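Local structure of putative lipoprotein (Bacteroides thetaiotaomicron, 4Q1Z) at residues A[155-160]-A[322-327]; A[312-317]-A[331-336]; A[76-81]-A[102-107]; A[19-24]-A[68-73]. The protein is of unknown function, but is probably a membrane-attached lipoprotein of two domains that belongs to the DUF4876 family. All coordinates share one frame; numbering follows the deposited sequence.

Contact 1: A[155-160]-A[322-327]; sequences GTATTK and AKRVPG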
# COMPACT_ATOMS: atom_id res chain seq x y z
N GLY A 155 19.09 8.44 4.92
CA GLY A 155 18.64 7.19 5.54
C GLY A 155 17.93 7.40 6.86
O GLY A 155 16.79 6.97 7.02
N THR A 156 18.57 8.15 7.79
CA THR A 156 17.99 8.60 9.06
C THR A 156 17.57 10.05 8.90
O THR A 156 18.31 10.83 8.32
CB THR A 156 18.97 8.43 10.23
OG1 THR A 156 19.58 7.14 10.16
CG2 THR A 156 18.29 8.65 11.60
N ALA A 157 16.40 10.41 9.40
CA ALA A 157 15.88 11.77 9.32
C ALA A 157 16.85 12.79 9.95
O ALA A 157 17.46 12.54 11.00
CB ALA A 157 14.52 11.86 9.99
N THR A 158 17.03 13.92 9.26
CA THR A 158 17.92 14.99 9.67
C THR A 158 17.44 16.33 9.13
O THR A 158 16.77 16.38 8.09
CB THR A 158 19.38 14.71 9.26
OG1 THR A 158 20.17 15.81 9.68
CG2 THR A 158 19.55 14.50 7.77
N THR A 159 17.79 17.40 9.85
CA THR A 159 17.49 18.78 9.50
C THR A 159 18.52 19.27 8.47
O THR A 159 18.25 20.24 7.77
CB THR A 159 17.44 19.65 10.78
OG1 THR A 159 18.60 19.41 11.61
CG2 THR A 159 16.15 19.42 11.58
N LYS A 160 19.69 18.58 8.39
CA LYS A 160 20.77 18.81 7.41
C LYS A 160 20.19 18.54 6.02
O LYS A 160 19.74 17.43 5.73
CB LYS A 160 21.97 17.90 7.73
CG LYS A 160 23.18 18.63 8.25
CD LYS A 160 23.09 19.00 9.73
CE LYS A 160 24.15 20.00 10.12
NZ LYS A 160 25.52 19.41 10.12
N ALA A 322 12.52 17.50 9.40
CA ALA A 322 13.56 16.59 8.94
C ALA A 322 13.01 15.55 7.91
O ALA A 322 13.54 14.44 7.80
CB ALA A 322 14.14 15.89 10.16
N LYS A 323 11.97 15.93 7.15
CA LYS A 323 11.33 15.07 6.13
C LYS A 323 12.18 14.90 4.86
O LYS A 323 12.84 15.85 4.43
CB LYS A 323 9.96 15.64 5.75
CG LYS A 323 8.88 15.31 6.78
CD LYS A 323 7.49 15.87 6.46
CE LYS A 323 6.86 15.54 5.10
NZ LYS A 323 6.80 14.09 4.76
N ARG A 324 12.14 13.70 4.24
CA ARG A 324 12.81 13.41 2.97
C ARG A 324 11.81 12.83 1.94
O ARG A 324 12.16 12.64 0.77
CB ARG A 324 14.06 12.51 3.11
CG ARG A 324 13.91 11.16 3.85
CD ARG A 324 14.25 11.35 5.30
NE ARG A 324 14.55 10.10 5.98
CZ ARG A 324 13.75 9.49 6.84
NH1 ARG A 324 12.54 9.97 7.10
NH2 ARG A 324 14.15 8.38 7.44
N VAL A 325 10.55 12.59 2.34
CA VAL A 325 9.52 12.16 1.40
C VAL A 325 8.88 13.46 0.86
O VAL A 325 8.46 14.33 1.66
CB VAL A 325 8.44 11.18 1.99
CG1 VAL A 325 7.38 10.83 0.96
CG2 VAL A 325 9.06 9.90 2.54
N PRO A 326 8.79 13.62 -0.48
CA PRO A 326 8.09 14.80 -1.00
C PRO A 326 6.64 14.87 -0.46
O PRO A 326 5.93 13.85 -0.41
CB PRO A 326 8.14 14.58 -2.52
CG PRO A 326 9.31 13.62 -2.73
CD PRO A 326 9.22 12.72 -1.56
N GLY A 327 6.25 16.08 -0.01
CA GLY A 327 4.97 16.40 0.60
C GLY A 327 3.74 15.90 -0.12
O GLY A 327 2.75 15.54 0.53
O HOH W 1 15.96 14.01 6.32
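A322 sets its methyl group against the backbone of T158 and T159. Its CB lies 3.4 Å from T158 O, while the same carbonyl oxygen takes a CA-H...O contact from A322 CA. A322 CB also meets the methyl of A157 at 4.1 Å (CB to CB), a small apolar patch between two backbones that come close without pairing as strands. The carbonyl of A322 turns to a water instead: the water gives a proton to A322 O at 2.9 Å and accepts one from T158 N at 3.1 Å, so both main-chain groups are satisfied through it. Two residues further on, R324 reaches back over the first segment. Its CG sits between its own backbone N and carbonyl carbon (chi1 54°), and the chain then bends at CD. NH2 donates to G155 O over 3.0 Å in a nearly straight bond, 171° at the hydrogen. That oxygen lies in the guanidinium plane, yet the donor stands above the carbonyl plane of G155. A157 N lies over one face of the guanidinium, toward its rim. NE bonds to P154 O, NH2 also to G263 O, and NH1 forms a salt bridge with E312, so bonds from all three nitrogens probably fix the rotation of the flat group. V325 follows, its side chain against A265 of strand 265-269. Overall, the loop following strand 148-152 meets the long loop following strand 307-312, and strand 265-269, which lies between those two strands at one end of the large sheet, supplies A265, which touches the side chains of R324 and V325.

Contact 2: A[312-317]-A[331-336]; sequences EAVNNE and AGITWV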
# COMPACT_ATOMS: atom_id res chain seq x y z
N GLU A 312 6.66 8.17 5.52
CA GLU A 312 7.76 8.88 6.18
C GLU A 312 7.83 8.51 7.65
O GLU A 312 7.10 9.09 8.45
CB GLU A 312 7.59 10.41 6.04
CG GLU A 312 8.70 11.24 6.67
CD GLU A 312 9.66 11.87 5.67
OE1 GLU A 312 9.17 12.63 4.81
OE2 GLU A 312 10.89 11.63 5.78
N ALA A 313 8.73 7.58 8.02
CA ALA A 313 8.91 7.30 9.45
C ALA A 313 10.14 8.06 9.92
O ALA A 313 11.07 8.33 9.13
CB ALA A 313 9.01 5.81 9.74
N VAL A 314 10.07 8.54 11.18
CA VAL A 314 11.09 9.36 11.84
C VAL A 314 11.25 8.90 13.30
O VAL A 314 10.48 8.07 13.78
CB VAL A 314 10.77 10.88 11.77
CG1 VAL A 314 10.83 11.43 10.33
CG2 VAL A 314 9.44 11.22 12.45
N ASN A 315 12.29 9.45 13.98
CA ASN A 315 12.70 9.17 15.36
C ASN A 315 11.57 9.32 16.36
O ASN A 315 11.35 8.43 17.16
CB ASN A 315 13.85 10.11 15.78
CG ASN A 315 15.10 10.11 14.94
OD1 ASN A 315 15.07 10.20 13.71
ND2 ASN A 315 16.23 10.10 15.59
N ASN A 316 10.88 10.48 16.33
CA ASN A 316 9.79 10.85 17.23
C ASN A 316 9.02 12.02 16.65
O ASN A 316 9.28 12.40 15.51
CB ASN A 316 10.32 11.20 18.63
CG ASN A 316 11.57 12.01 18.62
OD1 ASN A 316 11.62 13.10 18.08
ND2 ASN A 316 12.63 11.45 19.17
N GLU A 317 8.09 12.60 17.42
CA GLU A 317 7.23 13.70 16.97
C GLU A 317 7.99 15.04 16.73
O GLU A 317 7.39 15.98 16.18
CB GLU A 317 6.05 13.92 17.93
CG GLU A 317 6.40 13.94 19.41
CD GLU A 317 6.42 12.59 20.10
OE1 GLU A 317 7.45 11.89 20.01
OE2 GLU A 317 5.40 12.24 20.76
N ALA A 331 2.66 14.12 3.44
CA ALA A 331 2.70 15.46 4.05
C ALA A 331 3.09 15.39 5.53
O ALA A 331 3.37 16.42 6.14
CB ALA A 331 1.33 16.12 3.92
N GLY A 332 3.11 14.21 6.09
CA GLY A 332 3.43 14.03 7.49
C GLY A 332 4.62 13.15 7.80
O GLY A 332 5.52 12.95 6.97
N ILE A 333 4.64 12.70 9.08
CA ILE A 333 5.64 11.86 9.74
C ILE A 333 4.94 10.90 10.69
O ILE A 333 3.99 11.28 11.38
CB ILE A 333 6.68 12.72 10.52
CG1 ILE A 333 6.04 13.71 11.54
CG2 ILE A 333 7.65 13.42 9.59
CD1 ILE A 333 6.80 13.86 12.93
N THR A 334 5.46 9.67 10.77
CA THR A 334 4.99 8.60 11.69
C THR A 334 6.22 8.16 12.48
O THR A 334 7.33 8.51 12.10
CB THR A 334 4.23 7.47 10.98
OG1 THR A 334 3.57 6.68 11.96
CG2 THR A 334 5.12 6.62 10.10
N TRP A 335 6.04 7.49 13.62
CA TRP A 335 7.15 7.11 14.51
C TRP A 335 6.70 6.10 15.54
O TRP A 335 5.51 5.82 15.65
CB TRP A 335 7.72 8.38 15.24
CG TRP A 335 6.74 9.03 16.18
CD1 TRP A 335 6.54 8.72 17.50
CD2 TRP A 335 5.74 10.01 15.85
NE1 TRP A 335 5.49 9.45 18.01
CE2 TRP A 335 4.98 10.26 17.02
CE3 TRP A 335 5.41 10.71 14.67
CZ2 TRP A 335 3.94 11.20 17.06
CZ3 TRP A 335 4.35 11.61 14.70
CH2 TRP A 335 3.64 11.87 15.89
N VAL A 336 7.67 5.57 16.32
CA VAL A 336 7.42 4.65 17.43
C VAL A 336 8.15 5.23 18.65
O VAL A 336 7.95 4.77 19.78
CB VAL A 336 7.77 3.16 17.17
CG1 VAL A 336 6.87 2.58 16.09
CG2 VAL A 336 9.25 2.96 16.84
O HOH W 2 10.46 5.81 15.27
O HOH W 3 3.98 9.69 20.92
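A313 and T334 form a lone parallel beta bridge next to the end of strand 307-312. T334 N donates to E312 O and T334 O accepts from V314 N, both at 2.9 Å, so T334 uses both of its backbone groups on the residues flanking A313. V314 crosses I333 at about a right angle, with CG2 3.7 Å from I333 CB, and the CG2 methyl of I333 rests 3.8 Å from E312 CG. E312 sends its carboxylate away from this apolar patch to K323 and R324, whose opposite charges hold it.

W335 carries the other end. With CG between its backbone N and carbonyl carbon (chi1 65°), the indole turns one face to the backbone of N316 and E317. E317 N stands 3.8 Å above the ring plane, over its centre, and E317 CB sits 3.9 Å from the centroid of the six-membered ring, 24° off the normal, a CH-pi contact. The E317 chain bends so that its carboxylate, tilted 41° to the indole, reaches a water in the ring plane; this water gives a proton to E317 OE2 at 2.9 Å and accepts one from W335 NE1 at 3.3 Å. An alanine at W335 would probably leave the turn at E317 without its flat support and R380 without its cation-pi partner. A single bridge backed by an aromatic side chain is how this long irregular loop is tied in parallel beside the end of an outer strand of the large beta sheet.

Contact 3: A[76-81]-A[102-107]; sequences NEYYIN and GLKVSP. With PGE (triethylene glycol), chain H; PGE (triethylene glycol), chain I.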
# COMPACT_ATOMS: atom_id res chain seq x y z
N ASN A 76 -8.24 8.10 -10.46
CA ASN A 76 -8.43 7.95 -9.02
C ASN A 76 -9.51 6.90 -8.83
O ASN A 76 -10.50 6.91 -9.54
CB ASN A 76 -8.81 9.25 -8.31
CG ASN A 76 -7.75 10.29 -8.36
OD1 ASN A 76 -6.58 10.06 -8.03
ND2 ASN A 76 -8.14 11.47 -8.79
N GLU A 77 -9.30 5.97 -7.92
CA GLU A 77 -10.25 4.91 -7.69
C GLU A 77 -11.10 5.23 -6.49
O GLU A 77 -10.60 5.76 -5.50
CB GLU A 77 -9.54 3.58 -7.51
CG GLU A 77 -10.45 2.38 -7.64
CD GLU A 77 -9.92 1.08 -7.08
OE1 GLU A 77 -8.70 0.82 -7.25
OE2 GLU A 77 -10.71 0.33 -6.47
N TYR A 78 -12.41 4.94 -6.61
CA TYR A 78 -13.40 5.18 -5.57
C TYR A 78 -14.25 3.96 -5.33
O TYR A 78 -14.76 3.37 -6.29
CB TYR A 78 -14.33 6.37 -5.92
CG TYR A 78 -13.64 7.68 -6.21
CD1 TYR A 78 -13.09 7.93 -7.47
CD2 TYR A 78 -13.59 8.69 -5.26
CE1 TYR A 78 -12.46 9.14 -7.75
CE2 TYR A 78 -12.98 9.91 -5.54
CZ TYR A 78 -12.41 10.13 -6.78
OH TYR A 78 -11.78 11.32 -7.06
N TYR A 79 -14.47 3.62 -4.07
CA TYR A 79 -15.43 2.59 -3.70
C TYR A 79 -16.74 3.35 -3.48
O TYR A 79 -16.81 4.25 -2.63
CB TYR A 79 -14.98 1.75 -2.49
CG TYR A 79 -16.01 0.72 -2.10
CD1 TYR A 79 -16.40 -0.28 -2.99
CD2 TYR A 79 -16.65 0.78 -0.86
CE1 TYR A 79 -17.38 -1.22 -2.64
CE2 TYR A 79 -17.62 -0.15 -0.50
CZ TYR A 79 -18.00 -1.13 -1.40
OH TYR A 79 -18.97 -2.02 -1.03
N ILE A 80 -17.73 3.07 -4.32
CA ILE A 80 -18.99 3.82 -4.26
C ILE A 80 -20.08 2.94 -3.65
O ILE A 80 -20.07 1.72 -3.84
CB ILE A 80 -19.34 4.43 -5.65
CG1 ILE A 80 -19.58 3.35 -6.74
CG2 ILE A 80 -18.23 5.42 -6.08
CD1 ILE A 80 -20.01 3.84 -8.11
N ASN A 81 -20.95 3.54 -2.84
CA ASN A 81 -22.00 2.83 -2.12
C ASN A 81 -23.22 3.70 -1.89
O ASN A 81 -23.11 4.91 -1.74
CB ASN A 81 -21.46 2.31 -0.76
CG ASN A 81 -21.82 0.87 -0.46
OD1 ASN A 81 -22.99 0.46 -0.50
ND2 ASN A 81 -20.82 0.07 -0.11
N GLY A 102 -18.99 8.28 -2.71
CA GLY A 102 -17.72 7.63 -2.98
C GLY A 102 -16.62 7.81 -1.94
O GLY A 102 -16.54 8.83 -1.25
N LEU A 103 -15.76 6.80 -1.85
CA LEU A 103 -14.61 6.76 -0.95
C LEU A 103 -13.34 6.69 -1.79
O LEU A 103 -13.18 5.71 -2.50
CB LEU A 103 -14.74 5.52 -0.03
CG LEU A 103 -13.49 5.10 0.81
CD1 LEU A 103 -13.11 6.17 1.83
CD2 LEU A 103 -13.71 3.78 1.51
N LYS A 104 -12.45 7.70 -1.75
CA LYS A 104 -11.20 7.59 -2.53
C LYS A 104 -10.35 6.44 -1.97
O LYS A 104 -10.12 6.36 -0.76
CB LYS A 104 -10.37 8.91 -2.59
CG LYS A 104 -9.23 8.85 -3.65
CD LYS A 104 -8.59 10.21 -3.85
CE LYS A 104 -7.38 10.17 -4.75
NZ LYS A 104 -6.77 11.52 -4.89
N VAL A 105 -9.95 5.51 -2.85
CA VAL A 105 -9.21 4.30 -2.51
C VAL A 105 -7.85 4.27 -3.21
O VAL A 105 -7.79 4.28 -4.45
CB VAL A 105 -10.03 3.03 -2.86
CG1 VAL A 105 -9.16 1.78 -2.79
CG2 VAL A 105 -11.26 2.89 -1.97
N SER A 106 -6.76 4.20 -2.40
CA SER A 106 -5.39 4.05 -2.92
C SER A 106 -5.17 2.55 -3.22
O SER A 106 -5.31 1.72 -2.34
CB SER A 106 -4.36 4.59 -1.95
OG SER A 106 -3.14 4.76 -2.64
N PRO A 107 -4.96 2.20 -4.51
CA PRO A 107 -4.91 0.79 -4.90
C PRO A 107 -3.89 -0.16 -4.19
O PRO A 107 -4.28 -1.28 -3.80
CB PRO A 107 -4.59 0.87 -6.39
CG PRO A 107 -4.08 2.28 -6.62
CD PRO A 107 -4.86 3.08 -5.69
C1 PGE H . -10.70 13.71 -3.80
O1 PGE H . -10.19 13.25 -2.55
C2 PGE H . -9.67 13.59 -4.88
O2 PGE H . -9.95 14.52 -5.93
C3 PGE H . -9.56 14.07 -7.23
C4 PGE H . -8.30 14.75 -7.74
O4 PGE H . -4.82 13.00 -6.23
C6 PGE H . -4.92 13.45 -7.59
C5 PGE H . -5.92 14.56 -7.77
O3 PGE H . -7.14 14.23 -7.10
C1 PGE I . -4.46 7.99 -5.98
O1 PGE I . -4.37 8.60 -7.28
C2 PGE I . -3.36 8.42 -5.04
O2 PGE I . -3.63 7.96 -3.72
C3 PGE I . -3.55 8.99 -2.74
C4 PGE I . -4.89 9.26 -2.11
O4 PGE I . -7.20 13.06 -2.11
C6 PGE I . -6.50 12.16 -1.24
C5 PGE I . -5.27 11.62 -1.89
O3 PGE I . -4.86 10.41 -1.26
O HOH W 4 -6.86 5.91 -6.38
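Y79 and L103 are an antiparallel hydrogen-bonded pair, each donating its N-H to the other's O at 2.9 Å, where strand segments 77-81 and 102-105 run at 153° with their axes 4.3 Å apart. A further backbone bond, V105 N to E77 O, is short at 2.7 Å and almost straight (175°). Beyond it a water accepts from E77 N and donates to V105 O, continuing the link between the strands. V105 lies on the same sheet face as Y79, its CG2 3.9 Å from Y79 CB. The Y79 ring then leads off to S67, which its OH meets. These strands are the two arms of the beta hairpin 77-89/95-105 in the seven-stranded sheet of the smaller, N-terminal domain, and G102 pairs with I80, its CA against I80 CG2. On the opposite face from V105, Y78 crosses K104 obliquely, its CD2 3.8 Å from K104 CA, and its OH goes on to D72. K104 is fully extended, and its CE passes N76 OD1 at 3.4 Å. Its NZ donates to O4 of each of two triethylene glycols, probably from the crystallisation liquor, at 2.8 Å for the chain H molecule. N76 OD1 accepts from O1 of the chain I molecule, while ND2 makes a weak bond to O3 of the other. An alanine at N76 would probably leave O1 of the chain I glycol without its acceptor and the K104 chain freer to swing. On the V105 face, E77 OE1 passes P107 CB at 4.2 Å, the two side chains sliding by in opposite directions.

Contact 4: A[19-24]-A[68-73]; sequences ITVENI and GTAIDT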
# COMPACT_ATOMS: atom_id res chain seq x y z
N ILE A 19 -24.55 9.94 -8.16
CA ILE A 19 -23.19 9.61 -7.78
C ILE A 19 -22.49 10.93 -7.45
O ILE A 19 -22.55 11.89 -8.23
CB ILE A 19 -22.46 8.72 -8.82
CG1 ILE A 19 -23.32 7.46 -9.11
CG2 ILE A 19 -21.09 8.31 -8.28
CD1 ILE A 19 -22.97 6.64 -10.30
N THR A 20 -21.91 10.99 -6.24
CA THR A 20 -21.26 12.13 -5.60
C THR A 20 -19.81 12.26 -6.08
O THR A 20 -19.24 13.34 -5.95
CB THR A 20 -21.43 11.95 -4.06
OG1 THR A 20 -22.82 12.02 -3.77
CG2 THR A 20 -20.72 13.01 -3.24
N VAL A 21 -19.22 11.19 -6.69
CA VAL A 21 -17.86 11.23 -7.25
C VAL A 21 -17.89 12.06 -8.53
O VAL A 21 -18.78 11.87 -9.37
CB VAL A 21 -17.27 9.81 -7.48
CG1 VAL A 21 -15.95 9.86 -8.23
CG2 VAL A 21 -17.11 9.06 -6.16
N GLU A 22 -16.93 12.99 -8.66
CA GLU A 22 -16.78 13.91 -9.79
C GLU A 22 -15.92 13.34 -10.93
O GLU A 22 -14.99 12.58 -10.68
CB GLU A 22 -16.13 15.23 -9.31
CG GLU A 22 -17.04 16.16 -8.51
CD GLU A 22 -16.40 17.37 -7.84
OE1 GLU A 22 -15.23 17.70 -8.15
OE2 GLU A 22 -17.10 18.00 -7.02
N ASN A 23 -16.23 13.78 -12.17
CA ASN A 23 -15.52 13.45 -13.42
C ASN A 23 -15.31 11.94 -13.59
O ASN A 23 -14.19 11.51 -13.89
CB ASN A 23 -14.17 14.18 -13.48
CG ASN A 23 -14.26 15.68 -13.34
OD1 ASN A 23 -14.89 16.36 -14.16
ND2 ASN A 23 -13.62 16.22 -12.32
N ILE A 24 -16.38 11.15 -13.39
CA ILE A 24 -16.33 9.69 -13.50
C ILE A 24 -15.97 9.27 -14.94
O ILE A 24 -16.57 9.77 -15.89
CB ILE A 24 -17.67 9.06 -13.03
CG1 ILE A 24 -17.92 9.36 -11.54
CG2 ILE A 24 -17.76 7.54 -13.33
CD1 ILE A 24 -19.32 9.27 -11.18
N GLY A 68 -20.08 -0.77 -5.98
CA GLY A 68 -19.16 -0.90 -7.09
C GLY A 68 -18.03 0.10 -6.99
O GLY A 68 -17.82 0.69 -5.92
N THR A 69 -17.33 0.30 -8.10
CA THR A 69 -16.15 1.17 -8.17
C THR A 69 -16.27 2.17 -9.32
O THR A 69 -16.67 1.82 -10.43
CB THR A 69 -14.86 0.30 -8.25
OG1 THR A 69 -14.63 -0.26 -6.97
CG2 THR A 69 -13.60 1.08 -8.64
N ALA A 70 -15.88 3.43 -9.04
CA ALA A 70 -15.80 4.48 -10.03
C ALA A 70 -14.35 4.91 -10.16
O ALA A 70 -13.64 4.99 -9.16
CB ALA A 70 -16.68 5.65 -9.64
N ILE A 71 -13.90 5.11 -11.40
CA ILE A 71 -12.55 5.59 -11.71
C ILE A 71 -12.74 6.96 -12.36
O ILE A 71 -13.53 7.07 -13.29
CB ILE A 71 -11.74 4.59 -12.58
CG1 ILE A 71 -11.40 3.31 -11.79
CG2 ILE A 71 -10.43 5.23 -13.08
CD1 ILE A 71 -12.37 2.20 -11.97
N ASP A 72 -12.10 8.02 -11.83
CA ASP A 72 -12.28 9.35 -12.41
C ASP A 72 -11.28 9.58 -13.57
O ASP A 72 -10.52 8.67 -13.91
CB ASP A 72 -12.29 10.48 -11.35
CG ASP A 72 -11.00 10.98 -10.70
OD1 ASP A 72 -9.91 10.49 -11.06
OD2 ASP A 72 -11.09 11.90 -9.85
N THR A 73 -11.35 10.77 -14.21
CA THR A 73 -10.53 11.12 -15.37
C THR A 73 -9.03 11.16 -15.07
O THR A 73 -8.23 11.07 -16.00
CB THR A 73 -10.99 12.43 -15.98
OG1 THR A 73 -11.17 13.41 -14.95
CG2 THR A 73 -12.27 12.28 -16.79
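D72 sets its side chain against the backbone turn at E22 and N23. Its CB, the first atom out, faces two carbonyl oxygens, N23 O at 3.3 Å and E22 O at 3.5 Å. CG sits between the backbone N and the carbonyl carbon (chi1 76°); the two oxygens beyond it bond to the turn that follows the strand and to Y78. OD1 accepts from the backbone N of E74 and of N76, and OD2 is hydrogen-bonded to the hydroxyl of Y78. Three hydrogen bonds probably limit the rotation of the carboxylate and would favour its ionised form. The main chain pairs next door. T73 N donates to N23 O at 3.0 Å, a bent bond with 131° at the hydrogen, and the same oxygen takes a CA-H...O contact from D72 CA. N23 has a left-handed backbone conformation, which turns the chain sharply before I24. T73 OG1 touches N23 CB at 3.4 Å. Further along, A70 CB is approached by I24 CG2 at 4.3 Å and by V21 CG1 at 4.5 Å, a loose apolar cluster. I24 and D72 are an antiparallel non-hydrogen-bonded pair, CA to CA 4.2 Å, with side chains that diverge. The turn joins strand 11-19 to strand 24-35, which lie apart in the sheet with strands 60-72, 77-89 and 95-105 between them; on the way V21 packs on Y78 and I80, while I24 leads into strand 24-35 beside strand 60-72.

In the fold
The four contacts fall into two groups, one in each domain. Contacts 3 and 4 share the seven-stranded sheet, their centres 8 Å apart, and are joined where strand 77-89 pairs with strand 60-72, A70 and G68 giving their carbonyls to Y78 and I80. Contacts 1 and 2 lie in the large-sheet domain, in loops beyond strands 148-152 and 307-312, and meet through salt bridges from R324 and K323 to E312. Contact 2 is the buried one; the others are partly exposed. The chemistry follows: regular backbone ladder in contact 3, a turn and a carboxylate in contact 4, a charged side chain and a water in contact 1, aromatic packing with a lone bridge in contact 2.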